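Local coordinates for protein ppBat (Bacteroides thetaiotaomicron VPI-5482, PDB 3CNE), which binds flavins such as lumichrome, riboflavin, FMN and FAD as a zinc-containing homodimer, and may serve as a flavin store, at residues L60-C74 with V96-H110. Numbering follows the deposited sequence.
Sequences LKGHEDEFDALVFSC and VIKTFGEKGKMMIGH. With ZN (zinc ion), chain E.
L70 lies over one face of the F100 ring, with CD1 of L70 3.9 Å from the ring centroid in a CH-pi contact. This is the core of a beta-alpha-beta crossover in the DJ-1/PfpI fold: strand 69-73, helix 88-102, strand 106-110. CG of L70 is anti to the backbone N (chi1 -174°), which helps bring CD1 over the ring, while L70 CB sits over the same face, nearest F100 CD2. E64 O is over the opposite face, and F67 CB comes to the ring edge. The two strands are parallel neighbours in the central sheet. L70 is hydrogen-bonded through both its own N and O: L70 N to M106 O and I108 N to L70 O, each 2.8 Å. F72 N then hydrogen-bonds to I108 O at 2.7 Å. Helix 167-174 packs on A69, M106 and I108, on the sheet face away from L70.

Helix 88-102 ends in a Schellman motif with G104 at positive phi. K105 follows, and its chain bends at chi2 (-76°) to send NZ back to F67 O, 2.7 Å away and nearly along the C=O axis. NZ also forms a salt bridge to D65 OD1. K103 NZ reaches D65 OD2 from above the carboxylate plane, so both lysines hold this one carboxylate. Nearby, E64 bends at chi2 and its CD rests on T99 CG2, 3.6 Å away.

At the far end of the strands, H110 hydrogen-bonds through ND1 to Y21 OH and through NE2 to E160 OE1. C74 CB packs against H110 O. With C111 as the second cysteine of the structural site, C74 SG binds the zinc ion at 2.3 Å.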
# COMPACT_ATOMS: atom_id res chain seq x y z
N LEU A 60 11.74 -9.87 18.21
CA LEU A 60 11.08 -8.81 18.94
C LEU A 60 10.80 -9.23 20.40
O LEU A 60 10.67 -8.39 21.29
CB LEU A 60 9.77 -8.40 18.23
CG LEU A 60 8.94 -7.27 18.83
CD1 LEU A 60 9.79 -6.00 19.04
CD2 LEU A 60 7.73 -6.96 17.97
N LYS A 61 10.68 -10.54 20.63
CA LYS A 61 10.51 -11.07 21.99
C LYS A 61 11.63 -10.61 22.92
O LYS A 61 12.81 -10.78 22.62
CB LYS A 61 10.45 -12.59 21.97
CG LYS A 61 9.09 -13.15 21.72
CD LYS A 61 9.19 -14.51 21.06
CE LYS A 61 9.95 -15.54 21.89
NZ LYS A 61 9.78 -16.91 21.34
N GLY A 62 11.26 -10.02 24.04
CA GLY A 62 12.23 -9.56 25.01
C GLY A 62 12.65 -8.13 24.74
O GLY A 62 13.30 -7.52 25.59
N HIS A 63 12.29 -7.59 23.58
CA HIS A 63 12.65 -6.21 23.24
C HIS A 63 11.44 -5.27 23.11
O HIS A 63 11.55 -4.19 22.53
CB HIS A 63 13.48 -6.16 21.95
CG HIS A 63 14.75 -6.94 21.99
ND1 HIS A 63 14.82 -8.28 21.65
CD2 HIS A 63 16.02 -6.57 22.31
CE1 HIS A 63 16.07 -8.70 21.76
NE2 HIS A 63 16.81 -7.69 22.17
N GLU A 64 10.29 -5.69 23.64
CA GLU A 64 9.07 -4.90 23.49
C GLU A 64 9.17 -3.50 24.14
O GLU A 64 8.54 -2.55 23.69
CB GLU A 64 7.86 -5.65 24.04
CG GLU A 64 7.59 -7.03 23.42
CD GLU A 64 8.31 -8.18 24.13
OE1 GLU A 64 9.31 -7.93 24.83
OE2 GLU A 64 7.87 -9.35 23.98
N ASP A 65 9.97 -3.40 25.21
CA ASP A 65 10.10 -2.13 25.94
C ASP A 65 11.03 -1.16 25.19
O ASP A 65 11.27 -0.05 25.62
CB ASP A 65 10.58 -2.39 27.38
CG ASP A 65 9.79 -1.61 28.42
OD1 ASP A 65 9.14 -0.58 28.08
OD2 ASP A 65 9.84 -2.02 29.60
N GLU A 66 11.52 -1.60 24.03
CA GLU A 66 12.35 -0.78 23.16
C GLU A 66 11.48 0.07 22.23
O GLU A 66 11.98 0.91 21.48
CB GLU A 66 13.18 -1.70 22.29
CG GLU A 66 14.67 -1.48 22.34
CD GLU A 66 15.41 -2.76 22.07
OE1 GLU A 66 15.58 -3.55 23.05
OE2 GLU A 66 15.81 -2.99 20.90
N PHE A 67 10.18 -0.18 22.25
CA PHE A 67 9.26 0.47 21.34
C PHE A 67 8.16 1.17 22.13
O PHE A 67 7.95 0.86 23.30
CB PHE A 67 8.68 -0.56 20.37
CG PHE A 67 9.70 -1.11 19.40
CD1 PHE A 67 9.90 -0.50 18.17
CD2 PHE A 67 10.45 -2.23 19.72
CE1 PHE A 67 10.84 -1.02 17.26
CE2 PHE A 67 11.39 -2.75 18.82
CZ PHE A 67 11.58 -2.14 17.59
N ASP A 68 7.51 2.14 21.50
CA ASP A 68 6.44 2.91 22.16
C ASP A 68 5.05 2.47 21.69
O ASP A 68 4.04 2.78 22.31
CB ASP A 68 6.65 4.38 21.85
CG ASP A 68 7.97 4.89 22.39
OD1 ASP A 68 8.05 5.13 23.61
OD2 ASP A 68 8.94 5.02 21.62
N ALA A 69 5.03 1.77 20.55
CA ALA A 69 3.79 1.49 19.83
C ALA A 69 3.96 0.20 19.06
O ALA A 69 5.06 -0.14 18.64
CB ALA A 69 3.45 2.63 18.86
N LEU A 70 2.84 -0.51 18.89
CA LEU A 70 2.75 -1.66 18.02
C LEU A 70 1.67 -1.38 16.98
O LEU A 70 0.57 -0.92 17.32
CB LEU A 70 2.39 -2.90 18.82
CG LEU A 70 2.35 -4.29 18.16
CD1 LEU A 70 2.52 -5.37 19.22
CD2 LEU A 70 1.00 -4.51 17.48
N VAL A 71 2.00 -1.64 15.71
CA VAL A 71 1.01 -1.69 14.63
C VAL A 71 0.79 -3.14 14.21
O VAL A 71 1.75 -3.87 13.95
CB VAL A 71 1.44 -0.87 13.37
CG1 VAL A 71 0.54 -1.14 12.23
CG2 VAL A 71 1.45 0.65 13.68
N PHE A 72 -0.46 -3.58 14.19
CA PHE A 72 -0.77 -4.90 13.63
C PHE A 72 -1.37 -4.71 12.25
O PHE A 72 -2.49 -4.21 12.10
CB PHE A 72 -1.74 -5.71 14.49
CG PHE A 72 -2.00 -7.09 13.91
CD1 PHE A 72 -1.08 -8.12 14.13
CD2 PHE A 72 -3.09 -7.32 13.09
CE1 PHE A 72 -1.27 -9.42 13.55
CE2 PHE A 72 -3.30 -8.60 12.54
CZ PHE A 72 -2.39 -9.64 12.76
N SER A 73 -0.60 -5.10 11.25
CA SER A 73 -1.00 -4.89 9.86
C SER A 73 -1.55 -6.22 9.32
O SER A 73 -0.83 -7.19 9.10
CB SER A 73 0.18 -4.36 9.05
OG SER A 73 -0.26 -3.63 7.92
N CYS A 74 -2.87 -6.24 9.12
CA CYS A 74 -3.59 -7.44 8.88
C CYS A 74 -3.43 -7.92 7.41
O CYS A 74 -2.96 -7.20 6.54
CB CYS A 74 -5.05 -7.16 9.21
SG CYS A 74 -6.10 -8.60 9.43
N VAL A 96 3.93 -11.31 22.09
CA VAL A 96 4.35 -9.94 21.82
C VAL A 96 3.21 -8.95 21.99
O VAL A 96 3.41 -7.86 22.51
CB VAL A 96 5.00 -9.81 20.42
CG1 VAL A 96 5.05 -8.36 19.98
CG2 VAL A 96 6.43 -10.44 20.43
N ILE A 97 2.01 -9.33 21.57
CA ILE A 97 0.86 -8.41 21.69
C ILE A 97 0.48 -8.24 23.16
O ILE A 97 0.18 -7.12 23.61
CB ILE A 97 -0.33 -8.90 20.89
CG1 ILE A 97 -0.07 -8.71 19.38
CG2 ILE A 97 -1.60 -8.20 21.32
CD1 ILE A 97 -1.11 -9.44 18.55
N LYS A 98 0.48 -9.35 23.89
CA LYS A 98 0.20 -9.31 25.33
C LYS A 98 1.18 -8.40 26.05
O LYS A 98 0.78 -7.55 26.82
CB LYS A 98 0.19 -10.71 25.95
CG LYS A 98 -0.50 -10.78 27.33
CD LYS A 98 -0.33 -12.18 27.95
CE LYS A 98 -0.87 -12.25 29.41
NZ LYS A 98 -2.16 -12.98 29.51
N THR A 99 2.47 -8.59 25.78
CA THR A 99 3.51 -7.82 26.44
C THR A 99 3.40 -6.32 26.15
O THR A 99 3.41 -5.52 27.07
CB THR A 99 4.88 -8.33 26.05
OG1 THR A 99 4.98 -9.70 26.43
CG2 THR A 99 5.98 -7.53 26.73
N PHE A 100 3.26 -5.94 24.88
CA PHE A 100 3.03 -4.54 24.53
C PHE A 100 1.83 -3.93 25.29
O PHE A 100 1.91 -2.83 25.79
CB PHE A 100 2.83 -4.39 23.02
CG PHE A 100 4.10 -4.12 22.26
CD1 PHE A 100 4.99 -5.15 21.96
CD2 PHE A 100 4.42 -2.82 21.83
CE1 PHE A 100 6.16 -4.90 21.23
CE2 PHE A 100 5.58 -2.57 21.09
CZ PHE A 100 6.46 -3.59 20.81
N GLY A 101 0.71 -4.66 25.33
CA GLY A 101 -0.52 -4.18 25.94
C GLY A 101 -0.37 -4.05 27.46
O GLY A 101 -0.71 -3.02 28.03
N GLU A 102 0.18 -5.10 28.07
CA GLU A 102 0.56 -5.10 29.50
C GLU A 102 1.49 -3.93 29.88
O GLU A 102 1.42 -3.41 31.00
CB GLU A 102 1.24 -6.42 29.88
CG GLU A 102 0.27 -7.56 30.06
CD GLU A 102 0.95 -8.90 30.38
OE1 GLU A 102 2.21 -9.01 30.31
OE2 GLU A 102 0.21 -9.85 30.71
N LYS A 103 2.37 -3.53 28.95
CA LYS A 103 3.31 -2.45 29.25
C LYS A 103 2.77 -1.08 28.88
O LYS A 103 3.52 -0.10 28.89
CB LYS A 103 4.68 -2.71 28.63
CG LYS A 103 5.42 -3.90 29.20
CD LYS A 103 6.81 -4.06 28.55
CE LYS A 103 7.51 -5.34 29.03
NZ LYS A 103 8.96 -5.18 29.39
N GLY A 104 1.49 -1.01 28.54
CA GLY A 104 0.82 0.27 28.29
C GLY A 104 1.23 0.96 27.00
O GLY A 104 1.10 2.19 26.88
N LYS A 105 1.69 0.19 26.01
CA LYS A 105 2.12 0.76 24.73
C LYS A 105 0.92 1.09 23.86
O LYS A 105 -0.16 0.55 24.06
CB LYS A 105 3.10 -0.16 24.02
CG LYS A 105 4.22 -0.71 24.91
CD LYS A 105 5.27 0.36 25.15
CE LYS A 105 6.48 -0.19 25.88
NZ LYS A 105 7.47 0.92 25.95
N MSE A 106 1.11 2.00 22.91
CA MSE A 106 0.05 2.32 21.98
C MSE A 106 -0.18 1.15 21.00
O MSE A 106 0.76 0.66 20.37
CB MSE A 106 0.43 3.60 21.25
CG MSE A 106 -0.53 4.05 20.19
SE MSE A 106 0.13 5.75 19.43
CE MSE A 106 1.94 5.76 20.19
N MSE A 107 -1.44 0.69 20.92
CA MSE A 107 -1.83 -0.48 20.12
C MSE A 107 -2.65 -0.01 18.94
O MSE A 107 -3.73 0.57 19.11
CB MSE A 107 -2.64 -1.49 20.94
CG MSE A 107 -2.09 -1.85 22.29
SE MSE A 107 -0.29 -2.53 22.20
CE MSE A 107 -0.64 -4.30 21.41
N ILE A 108 -2.14 -0.28 17.74
CA ILE A 108 -2.68 0.24 16.50
C ILE A 108 -2.93 -0.94 15.53
O ILE A 108 -2.07 -1.81 15.35
CB ILE A 108 -1.72 1.24 15.80
CG1 ILE A 108 -1.46 2.48 16.68
CG2 ILE A 108 -2.27 1.66 14.41
CD1 ILE A 108 -0.05 3.05 16.53
N GLY A 109 -4.10 -0.98 14.91
CA GLY A 109 -4.37 -2.03 13.96
C GLY A 109 -5.70 -1.81 13.28
O GLY A 109 -6.46 -0.92 13.65
N HIS A 110 -5.92 -2.61 12.24
CA HIS A 110 -7.11 -2.52 11.44
C HIS A 110 -7.58 -3.91 11.03
O HIS A 110 -6.86 -4.90 11.24
CB HIS A 110 -6.86 -1.63 10.20
CG HIS A 110 -5.94 -2.25 9.19
ND1 HIS A 110 -4.57 -2.15 9.27
CD2 HIS A 110 -6.20 -2.95 8.06
CE1 HIS A 110 -4.02 -2.77 8.24
NE2 HIS A 110 -4.99 -3.26 7.49
ZN ZN E . -7.78 -8.69 7.87